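Long-range contacts in Serpin48 (Tenebrio molitor, PDB 3OZQ), which inhibits the serine protease SPE with high specificity in the innate immunity of an insect, as a member of the serpin family: residues K31-V36 with R371-N376; F171-L176 with E324-A329; H215-K220 with E247-R252. One frame throughout, in Å; residues are numbered along the deposited sequence.

Contact 1 (K31-V36 with R371-N376)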
loop_
_atom_site.group_PDB
_atom_site.type_symbol
_atom_site.label_atom_id
_atom_site.label_comp_id
_atom_site.label_asym_id
_atom_site.label_seq_id
_atom_site.Cartn_x
_atom_site.Cartn_y
_atom_site.Cartn_z
ATOM N N LYS A 31 -9.387 -6.119 -11.922
ATOM C CA LYS A 31 -9.628 -7.383 -12.613
ATOM C C LYS A 31 -8.358 -8.144 -13.012
ATOM O O LYS A 31 -8.432 -9.262 -13.511
ATOM C CB LYS A 31 -10.499 -7.155 -13.849
ATOM C CG LYS A 31 -10.327 -5.789 -14.505
ATOM C CD LYS A 31 -8.857 -5.382 -14.631
ATOM C CE LYS A 31 -8.730 -3.856 -14.677
ATOM N NZ LYS A 31 -9.752 -3.166 -13.811
ATOM N N ALA A 32 -7.202 -7.528 -12.813
ATOM C CA ALA A 32 -5.937 -8.166 -13.118
ATOM C C ALA A 32 -4.945 -7.844 -12.007
ATOM O O ALA A 32 -5.252 -8.029 -10.829
ATOM C CB ALA A 32 -5.423 -7.706 -14.477
ATOM N N ASN A 33 -3.760 -7.369 -12.360
ATOM C CA ASN A 33 -2.785 -7.052 -11.329
ATOM C C ASN A 33 -3.222 -5.818 -10.558
ATOM O O ASN A 33 -3.882 -4.927 -11.100
ATOM C CB ASN A 33 -1.378 -6.841 -11.901
ATOM C CG ASN A 33 -0.945 -7.960 -12.829
ATOM O OD1 ASN A 33 -1.459 -9.074 -12.755
ATOM N ND2 ASN A 33 0.015 -7.666 -13.702
ATOM N N PHE A 34 -2.882 -5.783 -9.274
ATOM C CA PHE A 34 -2.982 -4.545 -8.533
ATOM C C PHE A 34 -1.968 -4.457 -7.384
ATOM O O PHE A 34 -1.344 -5.464 -6.978
ATOM C CB PHE A 34 -4.434 -4.244 -8.064
ATOM C CG PHE A 34 -4.919 -5.125 -6.938
ATOM C CD1 PHE A 34 -4.583 -4.843 -5.623
ATOM C CD2 PHE A 34 -5.704 -6.231 -7.196
ATOM C CE1 PHE A 34 -5.036 -5.653 -4.575
ATOM C CE2 PHE A 34 -6.149 -7.040 -6.166
ATOM C CZ PHE A 34 -5.808 -6.751 -4.850
ATOM N N LEU A 35 -1.814 -3.226 -6.900
ATOM C CA LEU A 35 -0.952 -2.896 -5.771
ATOM C C LEU A 35 -1.716 -1.898 -4.906
ATOM O O LEU A 35 -2.335 -0.973 -5.429
ATOM C CB LEU A 35 0.359 -2.268 -6.266
ATOM C CG LEU A 35 1.351 -1.757 -5.217
ATOM C CD1 LEU A 35 1.915 -2.925 -4.410
ATOM C CD2 LEU A 35 2.491 -0.988 -5.869
ATOM N N VAL A 36 -1.702 -2.113 -3.589
ATOM C CA VAL A 36 -2.360 -1.225 -2.649
ATOM C C VAL A 36 -1.555 -1.102 -1.349
ATOM O O VAL A 36 -0.855 -2.037 -0.955
ATOM C CB VAL A 36 -3.819 -1.675 -2.347
ATOM C CG1 VAL A 36 -3.856 -3.111 -1.747
ATOM C CG2 VAL A 36 -4.562 -0.636 -1.454
ATOM N N ARG A 371 -1.295 -8.397 -6.197
ATOM C CA ARG A 371 -1.327 -9.655 -6.886
ATOM C C ARG A 371 -0.888 -9.451 -8.320
ATOM O O ARG A 371 -0.953 -8.337 -8.867
ATOM C CB ARG A 371 -2.732 -10.242 -6.836
ATOM C CG ARG A 371 -3.669 -9.599 -7.791
ATOM C CD ARG A 371 -5.033 -10.200 -7.684
ATOM N NE ARG A 371 -5.932 -9.582 -8.641
ATOM C CZ ARG A 371 -7.084 -10.113 -9.021
ATOM N NH1 ARG A 371 -7.467 -11.278 -8.516
ATOM N NH2 ARG A 371 -7.845 -9.485 -9.909
ATOM N N VAL A 372 -0.401 -10.540 -8.906
ATOM C CA VAL A 372 -0.076 -10.601 -10.312
ATOM C C VAL A 372 -0.842 -11.795 -10.874
ATOM O O VAL A 372 -0.692 -12.915 -10.378
ATOM C CB VAL A 372 1.415 -10.889 -10.516
ATOM C CG1 VAL A 372 1.697 -11.163 -12.005
ATOM C CG2 VAL A 372 2.265 -9.744 -9.979
ATOM N N THR A 373 -1.682 -11.550 -11.873
ATOM C CA THR A 373 -2.416 -12.615 -12.541
ATOM C C THR A 373 -2.029 -12.632 -14.011
ATOM O O THR A 373 -2.409 -13.544 -14.747
ATOM C CB THR A 373 -3.937 -12.398 -12.487
ATOM O OG1 THR A 373 -4.282 -11.298 -13.338
ATOM C CG2 THR A 373 -4.400 -12.118 -11.059
ATOM N N THR A 374 -1.281 -11.618 -14.434
ATOM C CA THR A 374 -0.938 -11.470 -15.842
ATOM C C THR A 374 0.403 -10.761 -16.022
ATOM O O THR A 374 0.724 -9.827 -15.289
ATOM C CB THR A 374 -2.041 -10.693 -16.599
ATOM O OG1 THR A 374 -2.025 -11.057 -17.980
ATOM C CG2 THR A 374 -1.821 -9.190 -16.482
ATOM N N LEU A 375 1.178 -11.219 -17.002
ATOM C CA LEU A 375 2.494 -10.667 -17.307
ATOM C C LEU A 375 2.626 -10.675 -18.813
ATOM O O LEU A 375 1.881 -11.379 -19.486
ATOM C CB LEU A 375 3.597 -11.544 -16.711
ATOM C CG LEU A 375 4.300 -11.129 -15.412
ATOM C CD1 LEU A 375 3.496 -10.090 -14.642
ATOM C CD2 LEU A 375 4.635 -12.354 -14.547
ATOM N N ASN A 376 3.579 -9.916 -19.347
ATOM C CA ASN A 376 3.862 -9.958 -20.787
ATOM C C ASN A 376 5.364 -9.980 -21.090
ATOM O O ASN A 376 5.808 -10.225 -22.217
ATOM C CB ASN A 376 3.164 -8.808 -21.525
ATOM C CG ASN A 376 3.749 -7.448 -21.183
ATOM O OD1 ASN A 376 3.307 -6.423 -21.705
ATOM N ND2 ASN A 376 4.753 -7.432 -20.312
ATOM O OXT ASN A 376 6.179 -9.767 -20.190
#
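The guanidinium of R371 has A32 O at its edge, and T373 CG2 lies over one face, 3.7 Å above the plane. K31 CA is also at its edge, in plane, while the F34 ring meets the group obliquely, CE2 3.6 Å from R371 NE, the planes 44° apart. R371 NE donates to A32 O at 2.8 Å and NH2 adds a weak bond; NH1 forms a salt bridge with E247. An extended chain from CG to NE carries the arginine's charge this far, while CG and CD lie beside the F34 ring.

A second flat group, the amide of N33, grips the turn after the strand. Its OD1 accepts T373 N at 2.6 Å and T374 N at 3.1 Å, the latter in the carbonyl plane, and ND2 donates almost straight (169°) to T374 O at 2.8 Å. An alanine here would probably leave T373 N, T374 N and T374 O without these mates and the C-terminal tail less firmly fixed. Asparagine, donor and acceptor, suits the place just past the antiparallel hydrogen-bonded pair F34-R371, where F34 N bonds to R371 O and R371 N to F34 O: side-chain bonds then carry the attachment toward the C-terminus.

Contact 2 (F171-L176 with E324-A329)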
loop_
_atom_site.group_PDB
_atom_site.type_symbol
_atom_site.label_atom_id
_atom_site.label_comp_id
_atom_site.label_asym_id
_atom_site.label_seq_id
_atom_site.Cartn_x
_atom_site.Cartn_y
_atom_site.Cartn_z
ATOM N N PHE A 171 7.914 2.444 -3.081
ATOM C CA PHE A 171 8.924 1.937 -2.165
ATOM C C PHE A 171 10.218 1.700 -2.927
ATOM O O PHE A 171 10.197 1.321 -4.097
ATOM C CB PHE A 171 8.450 0.607 -1.582
ATOM C CG PHE A 171 9.280 0.114 -0.429
ATOM C CD1 PHE A 171 9.400 0.865 0.726
ATOM C CD2 PHE A 171 9.929 -1.116 -0.495
ATOM C CE1 PHE A 171 10.158 0.400 1.803
ATOM C CE2 PHE A 171 10.685 -1.582 0.577
ATOM C CZ PHE A 171 10.792 -0.825 1.730
ATOM N N ASN A 172 11.340 1.924 -2.256
ATOM C CA ASN A 172 12.645 1.668 -2.842
ATOM C C ASN A 172 13.509 0.830 -1.906
ATOM O O ASN A 172 13.785 1.241 -0.775
ATOM C CB ASN A 172 13.338 2.986 -3.169
ATOM C CG ASN A 172 14.777 2.793 -3.591
ATOM O OD1 ASN A 172 15.076 2.640 -4.781
ATOM N ND2 ASN A 172 15.683 2.787 -2.618
ATOM N N ALA A 173 13.918 -0.354 -2.371
ATOM C CA ALA A 173 14.717 -1.267 -1.561
ATOM C C ALA A 173 15.666 -2.104 -2.403
ATOM O O ALA A 173 15.496 -2.237 -3.619
ATOM C CB ALA A 173 13.829 -2.179 -0.710
ATOM N N LYS A 174 16.675 -2.658 -1.740
ATOM C CA LYS A 174 17.654 -3.524 -2.387
ATOM C C LYS A 174 17.532 -4.939 -1.847
ATOM O O LYS A 174 17.418 -5.139 -0.636
ATOM C CB LYS A 174 19.071 -3.023 -2.117
ATOM C CG LYS A 174 19.371 -1.622 -2.601
ATOM C CD LYS A 174 19.329 -1.505 -4.115
ATOM C CE LYS A 174 19.745 -0.101 -4.537
ATOM N NZ LYS A 174 19.770 0.082 -6.021
ATOM N N TRP A 175 17.565 -5.927 -2.741
ATOM C CA TRP A 175 17.626 -7.316 -2.316
ATOM C C TRP A 175 18.872 -7.521 -1.452
ATOM O O TRP A 175 19.938 -7.013 -1.772
ATOM C CB TRP A 175 17.714 -8.254 -3.529
ATOM C CG TRP A 175 16.493 -8.282 -4.423
ATOM C CD1 TRP A 175 16.459 -8.066 -5.775
ATOM C CD2 TRP A 175 15.146 -8.580 -4.031
ATOM N NE1 TRP A 175 15.171 -8.203 -6.245
ATOM C CE2 TRP A 175 14.347 -8.516 -5.192
ATOM C CE3 TRP A 175 14.536 -8.895 -2.809
ATOM C CZ2 TRP A 175 12.964 -8.747 -5.164
ATOM C CZ3 TRP A 175 13.155 -9.121 -2.785
ATOM C CH2 TRP A 175 12.393 -9.052 -3.953
ATOM N N LEU A 176 18.732 -8.256 -0.359
ATOM C CA LEU A 176 19.894 -8.674 0.420
ATOM C C LEU A 176 20.779 -9.584 -0.437
ATOM O O LEU A 176 22.007 -9.529 -0.372
ATOM C CB LEU A 176 19.447 -9.414 1.678
ATOM C CG LEU A 176 20.544 -9.980 2.582
ATOM C CD1 LEU A 176 21.487 -8.877 3.031
ATOM C CD2 LEU A 176 19.922 -10.689 3.777
ATOM N N GLU A 324 18.018 -6.104 -8.946
ATOM C CA GLU A 324 18.619 -5.495 -7.754
ATOM C C GLU A 324 17.637 -5.250 -6.612
ATOM O O GLU A 324 18.043 -5.128 -5.458
ATOM C CB GLU A 324 19.353 -4.199 -8.097
ATOM C CG GLU A 324 20.878 -4.348 -8.133
ATOM C CD GLU A 324 21.480 -4.759 -6.782
ATOM O OE1 GLU A 324 22.580 -5.358 -6.778
ATOM O OE2 GLU A 324 20.861 -4.482 -5.728
ATOM N N GLY A 325 16.350 -5.176 -6.929
ATOM C CA GLY A 325 15.331 -5.005 -5.908
ATOM C C GLY A 325 14.097 -4.343 -6.482
ATOM O O GLY A 325 13.616 -4.726 -7.547
ATOM N N VAL A 326 13.586 -3.332 -5.785
ATOM C CA VAL A 326 12.380 -2.660 -6.235
ATOM C C VAL A 326 12.687 -1.179 -6.447
ATOM O O VAL A 326 13.248 -0.520 -5.569
ATOM C CB VAL A 326 11.212 -2.844 -5.245
ATOM C CG1 VAL A 326 11.048 -4.304 -4.886
ATOM C CG2 VAL A 326 11.445 -2.033 -4.000
ATOM N N GLU A 327 12.337 -0.675 -7.626
ATOM C CA GLU A 327 12.677 0.690 -8.010
ATOM C C GLU A 327 14.185 0.896 -7.857
ATOM O O GLU A 327 14.642 1.948 -7.408
ATOM C CB GLU A 327 11.882 1.694 -7.164
ATOM C CG GLU A 327 12.081 3.163 -7.505
ATOM C CD GLU A 327 11.572 3.528 -8.892
ATOM O OE1 GLU A 327 10.953 2.668 -9.562
ATOM O OE2 GLU A 327 11.798 4.683 -9.317
ATOM N N ALA A 328 14.952 -0.130 -8.224
ATOM C CA ALA A 328 16.408 -0.076 -8.166
ATOM C C ALA A 328 17.012 -0.009 -9.567
ATOM O O ALA A 328 16.659 -0.801 -10.443
ATOM C CB ALA A 328 16.956 -1.285 -7.418
ATOM N N ALA A 329 17.920 0.940 -9.773
ATOM C CA ALA A 329 18.643 1.050 -11.038
ATOM C C ALA A 329 19.613 -0.114 -11.196
ATOM O O ALA A 329 20.178 -0.597 -10.211
ATOM C CB ALA A 329 19.392 2.376 -11.110
#
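V326 and A173 form an antiparallel hydrogen-bonded pair whose polar backbone atoms satisfy each other: V326 N donates to A173 O at 3.1 Å and A173 N to V326 O at 3.3 Å. Two residues on, past the non-hydrogen-bonded pair K174-G325, W175 N donates to E324 O at 2.9 Å, so the carbonyl before G325 is used as well. The other edge of the strand is occupied too, the backbone of N172 bonding with that of T90, and that of K174 with K227.

The other polar atoms of W175 find partners outside the two segments: NE1 donates to S322 O, and the carbonyl O accepts K227 NZ. With NE1 anchored, the indole presents a face to G325, whose CA stands 3.4 Å from the centre of the five-membered ring in a CH-pi contact. Glycine suits the spot, since a CB would clash with A173 O and its backbone angles (154°, -133°) are strained for any other residue. V326 suits its place because the branch CG2 lies against F171 CD2 (3.9 Å) and A173 CB (4.1 Å). K174 NZ and E324 OE2, opposite charges, remain 4.7 Å apart.

E327 bonds through its backbone to D320, so 324-329 is held by strand 310-321 as well as by strand 163-174. Such an antiparallel entry is consistent with a serpin reactive-centre-loop hinge partly inserted into sheet A.

Contact 3 (H215-K220 with E247-R252)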
loop_
_atom_site.group_PDB
_atom_site.type_symbol
_atom_site.label_atom_id
_atom_site.label_comp_id
_atom_site.label_asym_id
_atom_site.label_seq_id
_atom_site.Cartn_x
_atom_site.Cartn_y
_atom_site.Cartn_z
ATOM N N HIS A 215 -0.484 -25.990 4.739
ATOM C CA HIS A 215 -1.290 -27.129 4.316
ATOM C C HIS A 215 -2.781 -26.810 4.194
ATOM O O HIS A 215 -3.449 -27.304 3.284
ATOM C CB HIS A 215 -1.038 -28.340 5.228
ATOM C CG HIS A 215 0.363 -28.872 5.142
ATOM N ND1 HIS A 215 1.284 -28.714 6.156
ATOM C CD2 HIS A 215 1.004 -29.546 4.156
ATOM C CE1 HIS A 215 2.429 -29.273 5.801
ATOM N NE2 HIS A 215 2.285 -29.784 4.592
ATOM N N HIS A 216 -3.294 -25.979 5.095
ATOM C CA HIS A 216 -4.672 -25.513 4.989
ATOM C C HIS A 216 -4.889 -24.725 3.696
ATOM O O HIS A 216 -5.937 -24.832 3.057
ATOM C CB HIS A 216 -5.048 -24.655 6.199
ATOM C CG HIS A 216 -6.371 -23.966 6.063
ATOM N ND1 HIS A 216 -6.520 -22.601 6.198
ATOM C CD2 HIS A 216 -7.606 -24.453 5.793
ATOM C CE1 HIS A 216 -7.790 -22.279 6.024
ATOM N NE2 HIS A 216 -8.468 -23.383 5.773
ATOM N N LEU A 217 -3.889 -23.945 3.306
ATOM C CA LEU A 217 -4.012 -23.104 2.119
ATOM C C LEU A 217 -3.629 -23.799 0.829
ATOM O O LEU A 217 -3.913 -23.285 -0.252
ATOM C CB LEU A 217 -3.180 -21.831 2.275
ATOM C CG LEU A 217 -3.872 -20.816 3.182
ATOM C CD1 LEU A 217 -2.945 -19.659 3.538
ATOM C CD2 LEU A 217 -5.164 -20.335 2.519
ATOM N N ASP A 218 -2.993 -24.963 0.950
ATOM C CA ASP A 218 -2.396 -25.640 -0.196
ATOM C C ASP A 218 -1.573 -24.649 -1.010
ATOM O O ASP A 218 -1.781 -24.471 -2.211
ATOM C CB ASP A 218 -3.448 -26.329 -1.072
ATOM C CG ASP A 218 -2.822 -27.293 -2.090
ATOM O OD1 ASP A 218 -1.665 -27.719 -1.878
ATOM O OD2 ASP A 218 -3.479 -27.619 -3.106
ATOM N N ALA A 219 -0.632 -24.006 -0.336
ATOM C CA ALA A 219 0.230 -23.039 -0.986
ATOM C C ALA A 219 1.594 -23.057 -0.319
ATOM O O ALA A 219 1.778 -23.662 0.732
ATOM C CB ALA A 219 -0.387 -21.648 -0.905
ATOM N N LYS A 220 2.551 -22.400 -0.952
ATOM C CA LYS A 220 3.871 -22.221 -0.377
ATOM C C LYS A 220 4.083 -20.727 -0.215
ATOM O O LYS A 220 3.547 -19.942 -0.992
ATOM C CB LYS A 220 4.941 -22.767 -1.318
ATOM C CG LYS A 220 4.975 -24.277 -1.483
ATOM C CD LYS A 220 6.186 -24.659 -2.331
ATOM C CE LYS A 220 6.254 -26.162 -2.632
ATOM N NZ LYS A 220 7.024 -26.434 -3.892
ATOM N N GLU A 247 -7.884 -16.299 -2.272
ATOM C CA GLU A 247 -8.574 -15.035 -2.066
ATOM C C GLU A 247 -9.895 -15.241 -1.341
ATOM O O GLU A 247 -10.401 -14.336 -0.685
ATOM C CB GLU A 247 -8.770 -14.321 -3.400
ATOM C CG GLU A 247 -7.448 -13.976 -4.055
ATOM C CD GLU A 247 -7.601 -13.277 -5.387
ATOM O OE1 GLU A 247 -8.582 -13.546 -6.112
ATOM O OE2 GLU A 247 -6.720 -12.450 -5.709
ATOM N N SER A 248 -10.442 -16.443 -1.446
ATOM C CA SER A 248 -11.624 -16.782 -0.674
ATOM C C SER A 248 -11.202 -16.968 0.774
ATOM O O SER A 248 -12.023 -16.849 1.691
ATOM C CB SER A 248 -12.292 -18.041 -1.221
ATOM O OG SER A 248 -12.825 -17.802 -2.515
ATOM N N LYS A 249 -9.912 -17.231 0.970
ATOM C CA LYS A 249 -9.326 -17.327 2.307
ATOM C C LYS A 249 -8.257 -16.251 2.534
ATOM O O LYS A 249 -7.231 -16.502 3.179
ATOM C CB LYS A 249 -8.714 -18.716 2.521
ATOM C CG LYS A 249 -9.666 -19.858 2.214
ATOM C CD LYS A 249 -8.930 -21.165 1.981
ATOM C CE LYS A 249 -9.841 -22.165 1.274
ATOM N NZ LYS A 249 -10.436 -21.571 0.035
ATOM N N ILE A 250 -8.518 -15.047 2.023
ATOM C CA ILE A 250 -7.527 -13.972 2.005
ATOM C C ILE A 250 -6.929 -13.650 3.372
ATOM O O ILE A 250 -5.771 -13.239 3.485
ATOM C CB ILE A 250 -8.118 -12.683 1.406
ATOM C CG1 ILE A 250 -6.988 -11.717 1.050
ATOM C CG2 ILE A 250 -9.127 -12.054 2.362
ATOM C CD1 ILE A 250 -5.955 -12.324 0.115
ATOM N N LYS A 251 -7.730 -13.838 4.411
ATOM C CA LYS A 251 -7.304 -13.566 5.776
ATOM C C LYS A 251 -6.107 -14.442 6.147
ATOM O O LYS A 251 -5.086 -13.963 6.650
ATOM C CB LYS A 251 -8.462 -13.837 6.743
ATOM C CG LYS A 251 -9.835 -13.321 6.279
ATOM C CD LYS A 251 -10.335 -13.992 4.981
ATOM C CE LYS A 251 -10.685 -15.459 5.175
ATOM N NZ LYS A 251 -9.480 -16.316 5.401
ATOM N N ARG A 252 -6.237 -15.737 5.890
ATOM C CA ARG A 252 -5.179 -16.684 6.221
ATOM C C ARG A 252 -3.882 -16.356 5.480
ATOM O O ARG A 252 -2.791 -16.512 6.022
ATOM C CB ARG A 252 -5.619 -18.116 5.913
ATOM C CG ARG A 252 -6.489 -18.754 6.989
ATOM C CD ARG A 252 -7.761 -17.956 7.232
ATOM N NE ARG A 252 -8.674 -18.642 8.145
ATOM C CZ ARG A 252 -9.695 -19.401 7.752
ATOM N NH1 ARG A 252 -9.939 -19.570 6.458
ATOM N NH2 ARG A 252 -10.473 -19.989 8.652
#
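L217, H216 and R252 carry this contact, which sets the tip of a beta hairpin of the serpin fold's sheet B against the short helices 243-248 and 250-254. The hairpin joins strands 207-214 and 219-225 and closes with a G1 beta bulge, D218 and A219 both facing the first strand; D218 adopts the left-handed backbone conformation usual at the first position of this bulge.

L217 is the buried member. Its two methyls divide the work: CD1 lies 3.9 Å from R252 CB, and CD2 reaches K249 CD at 3.9 Å, the leucine and lysine side chains sliding past each other in opposite directions. A branched apolar end suits this place because it can touch both aliphatic stems at once, and L246 adds a further apolar neighbour. K249 contributes its hydrocarbon part here, while its ammonium turns off at chi4 (53°) and NZ donates to S245 O.

H216 sits farther out. With CG anti to the backbone N (chi1 171°), the imidazole meets R252 with its edge: R252 CG lies in the ring plane, 3.9 Å from H216 ND1. The guanidinium is turned nearly perpendicular to the ring, the planes 89° apart, and receives CE1 over one face. The arginine is charged and the charge of H216 is not seen; protonating the imidazole beside it would probably be disfavoured. H216, K249 and R252 also touch a crystal neighbour, and their outer ends may owe something to the lattice. The two segments bury just 229 Å² between them, a modest area for side chains meeting by van der Waals contact. The nearest approach is that of H216 CE1, 3.5 Å from R252 NH1.

All three contacts are partly buried; contact 3 lies farthest from the centre of the chain, with only L217 of its four touching residues buried. Contacts 1 and 2 each rest on an antiparallel pair: contact 1 adds an asparagine and an arginine, contact 2 an indole face. Contact 3 relies on a leucine against aliphatic stems and an imidazole edge against a guanidinium face. Contacts 1 and 3 meet directly, R371 NH1 standing 3.1 Å from E247 OE2 in a salt bridge that ties the C-terminal strand to helix 243-248. Contact 2 touches neither of the others, its centre about 28 Å from that of contact 3, though F171 packs on strand 365-372, which also carries R371.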